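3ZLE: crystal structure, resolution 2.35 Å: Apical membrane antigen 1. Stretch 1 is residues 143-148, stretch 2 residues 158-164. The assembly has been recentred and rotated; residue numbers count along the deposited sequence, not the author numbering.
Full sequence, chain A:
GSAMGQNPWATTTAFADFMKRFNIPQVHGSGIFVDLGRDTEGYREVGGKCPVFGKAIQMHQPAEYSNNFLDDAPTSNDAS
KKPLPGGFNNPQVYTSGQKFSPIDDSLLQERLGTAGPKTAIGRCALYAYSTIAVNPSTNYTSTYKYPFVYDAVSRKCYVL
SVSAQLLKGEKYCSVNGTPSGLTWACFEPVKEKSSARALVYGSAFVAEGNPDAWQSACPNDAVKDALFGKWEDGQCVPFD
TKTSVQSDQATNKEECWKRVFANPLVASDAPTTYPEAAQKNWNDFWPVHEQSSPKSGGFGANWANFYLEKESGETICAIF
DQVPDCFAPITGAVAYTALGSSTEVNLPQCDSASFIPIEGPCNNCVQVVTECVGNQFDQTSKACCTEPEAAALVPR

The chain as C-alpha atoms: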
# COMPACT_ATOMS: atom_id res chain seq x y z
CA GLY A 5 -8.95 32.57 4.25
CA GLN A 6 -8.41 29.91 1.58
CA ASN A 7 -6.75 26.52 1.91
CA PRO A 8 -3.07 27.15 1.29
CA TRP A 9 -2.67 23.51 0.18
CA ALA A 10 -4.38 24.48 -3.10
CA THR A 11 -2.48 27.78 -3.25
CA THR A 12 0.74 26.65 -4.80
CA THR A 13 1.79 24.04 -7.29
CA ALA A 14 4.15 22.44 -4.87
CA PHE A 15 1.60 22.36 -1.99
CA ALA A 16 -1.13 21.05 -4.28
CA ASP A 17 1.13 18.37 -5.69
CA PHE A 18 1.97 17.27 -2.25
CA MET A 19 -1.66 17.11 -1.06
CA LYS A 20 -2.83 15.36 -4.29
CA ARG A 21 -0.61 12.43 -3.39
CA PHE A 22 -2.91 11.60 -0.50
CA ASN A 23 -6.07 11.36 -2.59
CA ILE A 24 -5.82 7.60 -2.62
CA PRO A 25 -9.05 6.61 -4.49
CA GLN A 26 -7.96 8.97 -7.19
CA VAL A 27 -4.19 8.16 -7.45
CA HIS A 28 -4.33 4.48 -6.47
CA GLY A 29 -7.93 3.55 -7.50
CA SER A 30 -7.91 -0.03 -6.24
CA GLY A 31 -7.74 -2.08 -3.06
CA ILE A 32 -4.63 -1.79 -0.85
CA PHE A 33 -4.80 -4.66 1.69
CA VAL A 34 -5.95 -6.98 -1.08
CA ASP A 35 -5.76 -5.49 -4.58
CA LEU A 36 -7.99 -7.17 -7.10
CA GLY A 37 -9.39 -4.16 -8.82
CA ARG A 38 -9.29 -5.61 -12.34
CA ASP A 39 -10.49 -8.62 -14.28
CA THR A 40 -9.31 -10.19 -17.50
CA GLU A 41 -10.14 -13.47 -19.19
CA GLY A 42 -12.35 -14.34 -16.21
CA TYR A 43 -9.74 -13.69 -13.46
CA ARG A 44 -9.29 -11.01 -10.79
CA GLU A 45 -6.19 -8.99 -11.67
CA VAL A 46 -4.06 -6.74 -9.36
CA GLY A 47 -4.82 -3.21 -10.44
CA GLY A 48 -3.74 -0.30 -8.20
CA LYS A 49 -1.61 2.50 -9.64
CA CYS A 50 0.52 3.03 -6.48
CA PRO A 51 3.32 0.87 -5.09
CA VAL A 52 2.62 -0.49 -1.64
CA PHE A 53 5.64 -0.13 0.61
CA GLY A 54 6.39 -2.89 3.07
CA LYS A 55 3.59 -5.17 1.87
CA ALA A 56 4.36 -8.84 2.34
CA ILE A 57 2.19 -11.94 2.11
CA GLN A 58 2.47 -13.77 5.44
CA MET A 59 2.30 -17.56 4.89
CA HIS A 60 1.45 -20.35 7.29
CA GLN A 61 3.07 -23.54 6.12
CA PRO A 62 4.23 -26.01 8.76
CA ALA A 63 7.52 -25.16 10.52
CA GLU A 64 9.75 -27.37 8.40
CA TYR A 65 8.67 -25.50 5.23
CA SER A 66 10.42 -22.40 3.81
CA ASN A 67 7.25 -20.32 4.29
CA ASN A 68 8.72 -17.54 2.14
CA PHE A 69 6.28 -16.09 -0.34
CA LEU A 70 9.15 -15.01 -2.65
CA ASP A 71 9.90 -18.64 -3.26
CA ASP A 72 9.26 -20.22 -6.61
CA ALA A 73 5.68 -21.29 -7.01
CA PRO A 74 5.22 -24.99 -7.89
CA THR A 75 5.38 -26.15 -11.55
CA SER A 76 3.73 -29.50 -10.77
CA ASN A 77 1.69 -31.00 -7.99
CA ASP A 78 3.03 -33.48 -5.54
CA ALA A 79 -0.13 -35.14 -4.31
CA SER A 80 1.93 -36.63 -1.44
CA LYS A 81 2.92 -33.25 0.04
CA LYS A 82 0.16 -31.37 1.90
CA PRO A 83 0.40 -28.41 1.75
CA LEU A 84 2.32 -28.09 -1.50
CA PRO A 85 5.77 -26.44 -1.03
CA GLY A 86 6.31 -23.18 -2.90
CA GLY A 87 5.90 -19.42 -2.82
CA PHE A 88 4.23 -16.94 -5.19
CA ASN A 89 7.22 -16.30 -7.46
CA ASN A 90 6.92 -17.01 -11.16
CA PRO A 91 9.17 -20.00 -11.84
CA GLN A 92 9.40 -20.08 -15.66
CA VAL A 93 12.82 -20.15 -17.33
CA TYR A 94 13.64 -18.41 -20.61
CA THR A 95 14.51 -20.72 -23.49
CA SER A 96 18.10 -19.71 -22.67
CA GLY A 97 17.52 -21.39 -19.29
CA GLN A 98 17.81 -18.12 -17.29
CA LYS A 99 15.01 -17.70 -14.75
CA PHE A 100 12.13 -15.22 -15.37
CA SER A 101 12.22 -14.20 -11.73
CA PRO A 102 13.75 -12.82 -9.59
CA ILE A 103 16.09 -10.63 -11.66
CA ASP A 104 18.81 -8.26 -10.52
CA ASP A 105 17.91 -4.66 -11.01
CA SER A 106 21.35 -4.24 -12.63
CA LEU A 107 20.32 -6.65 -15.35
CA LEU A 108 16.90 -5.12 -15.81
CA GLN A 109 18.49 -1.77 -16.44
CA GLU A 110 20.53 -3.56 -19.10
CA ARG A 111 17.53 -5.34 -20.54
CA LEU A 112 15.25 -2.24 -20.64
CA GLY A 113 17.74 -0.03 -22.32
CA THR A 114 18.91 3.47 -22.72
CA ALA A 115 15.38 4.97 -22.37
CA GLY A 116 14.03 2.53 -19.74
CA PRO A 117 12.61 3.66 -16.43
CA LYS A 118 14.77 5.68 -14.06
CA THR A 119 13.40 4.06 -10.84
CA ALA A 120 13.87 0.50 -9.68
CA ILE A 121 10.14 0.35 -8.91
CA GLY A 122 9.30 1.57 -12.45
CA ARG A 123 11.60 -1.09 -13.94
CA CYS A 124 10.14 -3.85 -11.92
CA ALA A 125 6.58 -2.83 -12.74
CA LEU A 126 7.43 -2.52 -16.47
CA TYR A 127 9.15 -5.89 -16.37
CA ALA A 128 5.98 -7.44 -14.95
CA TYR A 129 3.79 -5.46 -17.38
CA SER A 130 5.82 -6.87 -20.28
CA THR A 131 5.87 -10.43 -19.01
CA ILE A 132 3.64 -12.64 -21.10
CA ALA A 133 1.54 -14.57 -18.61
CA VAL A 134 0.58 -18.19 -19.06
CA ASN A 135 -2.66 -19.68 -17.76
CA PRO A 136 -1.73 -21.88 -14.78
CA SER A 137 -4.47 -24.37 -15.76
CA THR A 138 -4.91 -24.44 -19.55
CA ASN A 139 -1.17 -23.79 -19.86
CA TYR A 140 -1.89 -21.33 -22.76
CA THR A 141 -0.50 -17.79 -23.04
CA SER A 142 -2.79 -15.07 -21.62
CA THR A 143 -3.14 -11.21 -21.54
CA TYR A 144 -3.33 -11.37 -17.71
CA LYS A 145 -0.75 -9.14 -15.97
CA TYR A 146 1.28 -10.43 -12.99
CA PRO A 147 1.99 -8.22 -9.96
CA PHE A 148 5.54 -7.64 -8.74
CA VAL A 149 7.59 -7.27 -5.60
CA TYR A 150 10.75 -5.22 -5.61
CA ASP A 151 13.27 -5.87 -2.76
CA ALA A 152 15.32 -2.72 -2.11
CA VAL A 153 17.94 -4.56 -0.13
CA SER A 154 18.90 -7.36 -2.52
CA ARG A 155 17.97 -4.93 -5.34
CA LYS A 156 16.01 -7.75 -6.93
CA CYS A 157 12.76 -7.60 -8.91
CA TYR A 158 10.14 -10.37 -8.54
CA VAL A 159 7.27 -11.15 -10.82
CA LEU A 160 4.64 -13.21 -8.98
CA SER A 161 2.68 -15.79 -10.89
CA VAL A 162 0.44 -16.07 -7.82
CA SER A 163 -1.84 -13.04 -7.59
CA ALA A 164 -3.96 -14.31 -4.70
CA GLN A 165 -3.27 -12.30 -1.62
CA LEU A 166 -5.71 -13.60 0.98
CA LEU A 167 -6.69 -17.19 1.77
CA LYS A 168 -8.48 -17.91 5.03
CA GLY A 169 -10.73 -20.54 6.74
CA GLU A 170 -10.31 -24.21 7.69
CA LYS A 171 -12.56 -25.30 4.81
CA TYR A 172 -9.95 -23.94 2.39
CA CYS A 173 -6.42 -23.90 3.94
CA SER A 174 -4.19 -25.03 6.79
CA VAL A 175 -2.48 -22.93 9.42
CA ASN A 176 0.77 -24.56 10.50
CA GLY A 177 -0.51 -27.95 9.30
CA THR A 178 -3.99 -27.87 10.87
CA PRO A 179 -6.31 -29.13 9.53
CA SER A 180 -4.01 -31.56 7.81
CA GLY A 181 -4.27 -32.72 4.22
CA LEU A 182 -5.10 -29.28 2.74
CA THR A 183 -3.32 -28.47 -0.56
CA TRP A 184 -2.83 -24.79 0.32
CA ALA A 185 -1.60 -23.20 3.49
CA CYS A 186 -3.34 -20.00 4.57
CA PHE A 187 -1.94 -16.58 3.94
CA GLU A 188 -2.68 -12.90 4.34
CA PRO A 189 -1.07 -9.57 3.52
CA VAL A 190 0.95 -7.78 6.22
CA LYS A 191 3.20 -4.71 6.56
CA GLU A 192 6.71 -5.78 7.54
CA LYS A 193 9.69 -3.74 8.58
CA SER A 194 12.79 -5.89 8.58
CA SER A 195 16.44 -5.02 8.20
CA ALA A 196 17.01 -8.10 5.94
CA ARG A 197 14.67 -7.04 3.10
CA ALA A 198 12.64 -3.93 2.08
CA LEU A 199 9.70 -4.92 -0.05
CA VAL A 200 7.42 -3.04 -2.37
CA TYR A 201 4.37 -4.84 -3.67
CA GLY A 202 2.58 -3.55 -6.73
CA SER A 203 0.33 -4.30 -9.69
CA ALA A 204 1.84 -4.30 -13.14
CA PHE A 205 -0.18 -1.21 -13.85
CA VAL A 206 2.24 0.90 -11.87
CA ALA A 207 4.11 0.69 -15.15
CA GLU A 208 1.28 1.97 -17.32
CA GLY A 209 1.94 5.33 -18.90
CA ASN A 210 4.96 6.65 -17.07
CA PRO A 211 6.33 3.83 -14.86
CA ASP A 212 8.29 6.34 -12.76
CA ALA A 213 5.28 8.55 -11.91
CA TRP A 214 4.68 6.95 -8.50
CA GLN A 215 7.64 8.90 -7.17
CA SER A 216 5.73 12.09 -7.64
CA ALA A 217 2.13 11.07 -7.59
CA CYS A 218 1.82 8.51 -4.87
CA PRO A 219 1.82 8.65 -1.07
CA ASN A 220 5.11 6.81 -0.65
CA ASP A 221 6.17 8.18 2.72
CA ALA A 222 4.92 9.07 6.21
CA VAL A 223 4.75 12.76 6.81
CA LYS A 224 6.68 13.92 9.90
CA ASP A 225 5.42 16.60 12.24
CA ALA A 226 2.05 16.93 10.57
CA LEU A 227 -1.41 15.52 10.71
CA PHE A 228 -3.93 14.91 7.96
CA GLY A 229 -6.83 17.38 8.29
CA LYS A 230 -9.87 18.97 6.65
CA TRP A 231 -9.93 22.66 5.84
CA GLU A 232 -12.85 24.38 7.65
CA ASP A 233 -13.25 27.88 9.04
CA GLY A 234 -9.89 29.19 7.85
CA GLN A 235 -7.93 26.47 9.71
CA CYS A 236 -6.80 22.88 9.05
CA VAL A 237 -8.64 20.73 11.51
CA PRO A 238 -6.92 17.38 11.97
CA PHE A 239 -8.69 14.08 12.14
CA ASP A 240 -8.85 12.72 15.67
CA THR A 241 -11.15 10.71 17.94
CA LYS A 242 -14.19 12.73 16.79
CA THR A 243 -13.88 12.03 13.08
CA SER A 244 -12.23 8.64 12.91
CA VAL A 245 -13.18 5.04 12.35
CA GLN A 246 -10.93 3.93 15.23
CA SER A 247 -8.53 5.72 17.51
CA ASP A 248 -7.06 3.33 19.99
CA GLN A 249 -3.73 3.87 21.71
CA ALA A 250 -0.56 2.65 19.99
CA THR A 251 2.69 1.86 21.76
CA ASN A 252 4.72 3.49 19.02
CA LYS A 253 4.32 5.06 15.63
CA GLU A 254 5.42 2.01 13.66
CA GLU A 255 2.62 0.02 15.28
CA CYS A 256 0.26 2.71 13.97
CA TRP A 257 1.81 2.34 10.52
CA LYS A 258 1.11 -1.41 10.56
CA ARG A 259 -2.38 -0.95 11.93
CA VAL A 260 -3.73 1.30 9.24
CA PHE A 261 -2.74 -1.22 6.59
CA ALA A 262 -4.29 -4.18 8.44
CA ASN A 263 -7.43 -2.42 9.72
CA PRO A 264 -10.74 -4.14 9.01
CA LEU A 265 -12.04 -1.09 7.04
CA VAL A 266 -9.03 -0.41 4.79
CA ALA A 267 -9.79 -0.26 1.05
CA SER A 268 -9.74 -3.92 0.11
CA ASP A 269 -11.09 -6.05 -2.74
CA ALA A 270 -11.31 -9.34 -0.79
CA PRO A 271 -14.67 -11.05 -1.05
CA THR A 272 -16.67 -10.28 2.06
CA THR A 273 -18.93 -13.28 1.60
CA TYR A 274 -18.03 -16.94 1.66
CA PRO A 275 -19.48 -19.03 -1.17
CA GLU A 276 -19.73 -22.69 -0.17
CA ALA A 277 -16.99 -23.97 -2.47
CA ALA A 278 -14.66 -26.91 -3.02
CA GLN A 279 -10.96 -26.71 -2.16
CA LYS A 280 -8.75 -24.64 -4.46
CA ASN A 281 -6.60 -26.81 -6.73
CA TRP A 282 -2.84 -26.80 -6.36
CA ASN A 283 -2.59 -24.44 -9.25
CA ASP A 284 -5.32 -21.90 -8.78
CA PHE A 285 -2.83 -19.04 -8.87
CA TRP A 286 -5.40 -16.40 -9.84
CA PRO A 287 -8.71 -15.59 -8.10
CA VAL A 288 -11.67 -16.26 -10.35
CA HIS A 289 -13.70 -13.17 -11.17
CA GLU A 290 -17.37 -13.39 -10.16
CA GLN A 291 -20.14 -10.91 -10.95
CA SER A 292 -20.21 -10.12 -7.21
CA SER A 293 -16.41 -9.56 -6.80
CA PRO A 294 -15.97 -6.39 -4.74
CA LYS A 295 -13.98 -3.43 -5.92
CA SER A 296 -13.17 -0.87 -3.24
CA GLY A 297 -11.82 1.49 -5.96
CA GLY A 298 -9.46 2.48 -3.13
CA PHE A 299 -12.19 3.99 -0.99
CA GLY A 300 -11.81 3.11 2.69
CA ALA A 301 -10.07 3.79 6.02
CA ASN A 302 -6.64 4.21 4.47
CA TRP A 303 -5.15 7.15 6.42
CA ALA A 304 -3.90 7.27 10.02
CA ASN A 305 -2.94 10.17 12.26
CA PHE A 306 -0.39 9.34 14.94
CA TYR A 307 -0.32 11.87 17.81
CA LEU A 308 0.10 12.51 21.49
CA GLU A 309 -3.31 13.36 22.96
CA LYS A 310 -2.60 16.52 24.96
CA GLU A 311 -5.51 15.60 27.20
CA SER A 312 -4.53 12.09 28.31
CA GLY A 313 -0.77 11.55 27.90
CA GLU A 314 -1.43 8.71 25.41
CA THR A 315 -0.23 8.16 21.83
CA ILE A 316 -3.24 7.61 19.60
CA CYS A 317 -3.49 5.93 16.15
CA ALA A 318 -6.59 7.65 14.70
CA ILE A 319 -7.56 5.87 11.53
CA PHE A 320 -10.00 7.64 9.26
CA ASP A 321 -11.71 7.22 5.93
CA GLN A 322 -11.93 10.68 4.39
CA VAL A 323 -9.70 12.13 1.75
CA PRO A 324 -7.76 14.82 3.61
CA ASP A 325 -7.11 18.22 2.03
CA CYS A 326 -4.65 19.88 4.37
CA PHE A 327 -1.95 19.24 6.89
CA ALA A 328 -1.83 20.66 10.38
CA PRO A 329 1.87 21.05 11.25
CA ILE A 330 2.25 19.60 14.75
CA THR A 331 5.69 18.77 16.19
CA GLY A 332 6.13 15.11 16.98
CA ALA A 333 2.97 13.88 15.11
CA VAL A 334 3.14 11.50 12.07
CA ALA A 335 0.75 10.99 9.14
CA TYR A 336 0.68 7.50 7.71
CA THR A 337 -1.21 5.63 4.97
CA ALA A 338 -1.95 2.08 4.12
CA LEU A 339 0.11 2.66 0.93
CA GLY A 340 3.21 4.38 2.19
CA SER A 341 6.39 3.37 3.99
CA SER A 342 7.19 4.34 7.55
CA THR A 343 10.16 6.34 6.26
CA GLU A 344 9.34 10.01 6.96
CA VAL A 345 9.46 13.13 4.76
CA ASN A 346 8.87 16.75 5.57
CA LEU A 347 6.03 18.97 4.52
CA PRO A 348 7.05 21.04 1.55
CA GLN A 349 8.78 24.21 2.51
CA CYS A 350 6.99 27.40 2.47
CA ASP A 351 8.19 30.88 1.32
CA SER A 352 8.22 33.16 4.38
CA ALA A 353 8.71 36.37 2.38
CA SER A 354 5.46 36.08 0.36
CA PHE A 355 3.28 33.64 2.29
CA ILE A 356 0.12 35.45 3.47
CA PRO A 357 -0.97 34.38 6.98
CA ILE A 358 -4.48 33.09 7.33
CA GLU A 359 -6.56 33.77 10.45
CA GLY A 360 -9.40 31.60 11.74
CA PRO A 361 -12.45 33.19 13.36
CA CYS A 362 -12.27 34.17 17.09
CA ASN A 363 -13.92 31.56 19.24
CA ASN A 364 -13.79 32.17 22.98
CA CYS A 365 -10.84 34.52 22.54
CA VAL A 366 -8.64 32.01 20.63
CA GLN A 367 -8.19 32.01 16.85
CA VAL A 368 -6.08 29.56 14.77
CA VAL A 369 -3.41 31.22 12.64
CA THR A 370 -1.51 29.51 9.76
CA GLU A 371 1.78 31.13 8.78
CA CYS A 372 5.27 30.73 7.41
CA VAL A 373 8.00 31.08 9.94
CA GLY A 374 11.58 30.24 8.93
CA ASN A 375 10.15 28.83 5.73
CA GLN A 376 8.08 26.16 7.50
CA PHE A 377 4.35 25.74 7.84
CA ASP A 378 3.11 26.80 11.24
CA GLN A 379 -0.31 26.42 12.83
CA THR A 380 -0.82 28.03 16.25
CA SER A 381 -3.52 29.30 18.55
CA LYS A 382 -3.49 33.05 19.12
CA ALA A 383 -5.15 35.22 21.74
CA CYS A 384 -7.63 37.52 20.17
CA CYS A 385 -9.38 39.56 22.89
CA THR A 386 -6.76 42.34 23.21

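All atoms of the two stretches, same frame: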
# COMPACT_ATOMS: atom_id res chain seq x y z
N THR A 143 -3.41 -12.68 -21.65
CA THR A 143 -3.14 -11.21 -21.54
C THR A 143 -3.14 -10.71 -20.08
O THR A 143 -3.04 -9.49 -19.81
CB THR A 143 -4.20 -10.38 -22.32
OG1 THR A 143 -5.45 -10.40 -21.61
CG2 THR A 143 -4.40 -10.93 -23.75
N TYR A 144 -3.43 -11.63 -19.16
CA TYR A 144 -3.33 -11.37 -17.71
C TYR A 144 -1.99 -10.71 -17.38
O TYR A 144 -0.95 -11.13 -17.87
CB TYR A 144 -3.42 -12.70 -16.95
CG TYR A 144 -3.72 -12.55 -15.48
CD1 TYR A 144 -5.01 -12.42 -15.03
CD2 TYR A 144 -2.70 -12.63 -14.53
CE1 TYR A 144 -5.30 -12.31 -13.69
CE2 TYR A 144 -2.97 -12.48 -13.19
CZ TYR A 144 -4.28 -12.32 -12.76
OH TYR A 144 -4.59 -12.20 -11.41
N LYS A 145 -2.01 -9.72 -16.49
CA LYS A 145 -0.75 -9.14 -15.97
C LYS A 145 -0.45 -9.55 -14.52
O LYS A 145 -1.18 -9.19 -13.60
CB LYS A 145 -0.79 -7.63 -16.06
CG LYS A 145 -1.15 -7.09 -17.42
CD LYS A 145 0.06 -7.08 -18.31
CE LYS A 145 -0.18 -6.14 -19.49
NZ LYS A 145 0.62 -6.61 -20.63
N TYR A 146 0.72 -10.16 -14.32
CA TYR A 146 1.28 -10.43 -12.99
C TYR A 146 1.59 -9.18 -12.17
O TYR A 146 1.89 -8.12 -12.74
CB TYR A 146 2.57 -11.23 -13.13
CG TYR A 146 2.42 -12.56 -13.84
CD1 TYR A 146 1.51 -13.53 -13.40
CD2 TYR A 146 3.24 -12.88 -14.93
CE1 TYR A 146 1.48 -14.82 -13.98
CE2 TYR A 146 3.21 -14.15 -15.51
CZ TYR A 146 2.32 -15.10 -15.06
OH TYR A 146 2.27 -16.36 -15.72
N PRO A 147 1.48 -9.27 -10.84
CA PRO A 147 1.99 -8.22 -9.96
C PRO A 147 3.48 -8.43 -9.71
O PRO A 147 4.00 -9.50 -9.99
CB PRO A 147 1.23 -8.47 -8.64
CG PRO A 147 1.02 -9.95 -8.63
CD PRO A 147 0.74 -10.31 -10.08
N PHE A 148 4.10 -7.50 -8.99
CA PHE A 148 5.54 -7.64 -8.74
C PHE A 148 5.86 -7.34 -7.28
O PHE A 148 5.10 -6.68 -6.60
CB PHE A 148 6.29 -6.66 -9.64
CG PHE A 148 6.10 -5.23 -9.23
CD1 PHE A 148 6.88 -4.67 -8.23
CD2 PHE A 148 5.04 -4.49 -9.75
CE1 PHE A 148 6.69 -3.33 -7.85
CE2 PHE A 148 4.81 -3.19 -9.37
CZ PHE A 148 5.63 -2.60 -8.40
N TYR A 158 10.92 -9.13 -8.46
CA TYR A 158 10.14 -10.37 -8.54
C TYR A 158 8.86 -10.14 -9.31
O TYR A 158 8.11 -9.18 -9.03
CB TYR A 158 9.79 -10.90 -7.13
CG TYR A 158 10.98 -11.30 -6.28
CD1 TYR A 158 11.76 -10.34 -5.67
CD2 TYR A 158 11.25 -12.65 -6.00
CE1 TYR A 158 12.81 -10.69 -4.84
CE2 TYR A 158 12.33 -13.01 -5.20
CZ TYR A 158 13.10 -12.02 -4.62
OH TYR A 158 14.18 -12.31 -3.85
N VAL A 159 8.56 -11.06 -10.21
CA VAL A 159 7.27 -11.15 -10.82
C VAL A 159 6.56 -12.36 -10.23
O VAL A 159 7.10 -13.48 -10.28
CB VAL A 159 7.41 -11.33 -12.37
CG1 VAL A 159 6.03 -11.30 -13.04
CG2 VAL A 159 8.25 -10.21 -12.93
N LEU A 160 5.38 -12.14 -9.64
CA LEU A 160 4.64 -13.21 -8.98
C LEU A 160 3.63 -13.84 -9.96
O LEU A 160 2.64 -13.21 -10.33
CB LEU A 160 3.83 -12.66 -7.76
CG LEU A 160 4.59 -11.86 -6.68
CD1 LEU A 160 3.68 -11.44 -5.55
CD2 LEU A 160 5.86 -12.59 -6.14
N SER A 161 3.74 -15.13 -10.17
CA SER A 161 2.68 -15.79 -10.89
C SER A 161 1.46 -16.13 -10.01
O SER A 161 0.38 -16.39 -10.53
CB SER A 161 3.20 -17.00 -11.64
OG SER A 161 3.51 -18.02 -10.74
N VAL A 162 1.59 -15.95 -8.70
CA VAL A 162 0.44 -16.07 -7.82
C VAL A 162 -0.05 -14.70 -7.42
O VAL A 162 0.67 -13.94 -6.80
CB VAL A 162 0.75 -16.91 -6.56
CG1 VAL A 162 -0.49 -17.10 -5.70
CG2 VAL A 162 1.30 -18.26 -6.96
N SER A 163 -1.30 -14.40 -7.74
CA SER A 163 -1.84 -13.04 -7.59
C SER A 163 -2.81 -12.97 -6.44
O SER A 163 -3.26 -11.87 -6.09
CB SER A 163 -2.52 -12.55 -8.85
OG SER A 163 -3.46 -13.49 -9.33
N ALA A 164 -3.25 -14.15 -5.98
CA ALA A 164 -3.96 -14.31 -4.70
C ALA A 164 -3.20 -13.68 -3.57
O ALA A 164 -1.97 -13.78 -3.49
CB ALA A 164 -4.20 -15.80 -4.41

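The best-defined polar link between the two stretches is a backbone hydrogen bond. Leu-160 N lies 3.0 Å from Pro-147 O, and with the hydrogen placed the N-H...O angle is 168°, close to linear. Proline has no amide hydrogen to donate, so the backbone of Pro-147 can join this pairing through its carbonyl alone. The bond sits next to an antiparallel bridge of the non-hydrogen-bonded kind between Phe-148 and Val-159, whose CA atoms are 4.4 Å apart and whose side chains lie on the same face of the sheet. The close approach there is consistent with that pairing: Phe-148 CA comes within 3.0 Å of Tyr-158 O, a carbon-to-oxygen contact that leaves the carbonyl without a conventional donor from stretch 1.

The second polar contact joins side chains at the far end of the interface. Tyr-144 OH and Ser-163 OG are 2.7 Å apart, a hydrogen-bonding distance, and Ser-163 OG lies at the edge of the tyrosine ring, near its plane, where the lone pairs and proton of a phenol are directed. Which hydroxyl donates is not settled by the geometry. Both oxygens also have hydrogen-bonding partners elsewhere in the structure.

Between these two points the packing is largely apolar. Tyr-146 CB meets Val-159 CG1 at 3.5 Å, and its ring runs on along stretch 2, with CE1 3.5 Å from Ser-161 CA. Tyr-146 CD1 is 3.3 Å from Leu-160 O, but a ring carbon does not satisfy that acceptor as a hydroxyl or amide would; the tyrosine's own OH is hydrogen-bonded elsewhere. Pro-147 adds a contact from CG to Leu-160 CB at 4.0 Å, so this pair combines side-chain packing with the backbone hydrogen bond. In all, the two stretches bury 426 Å², summed over both sides.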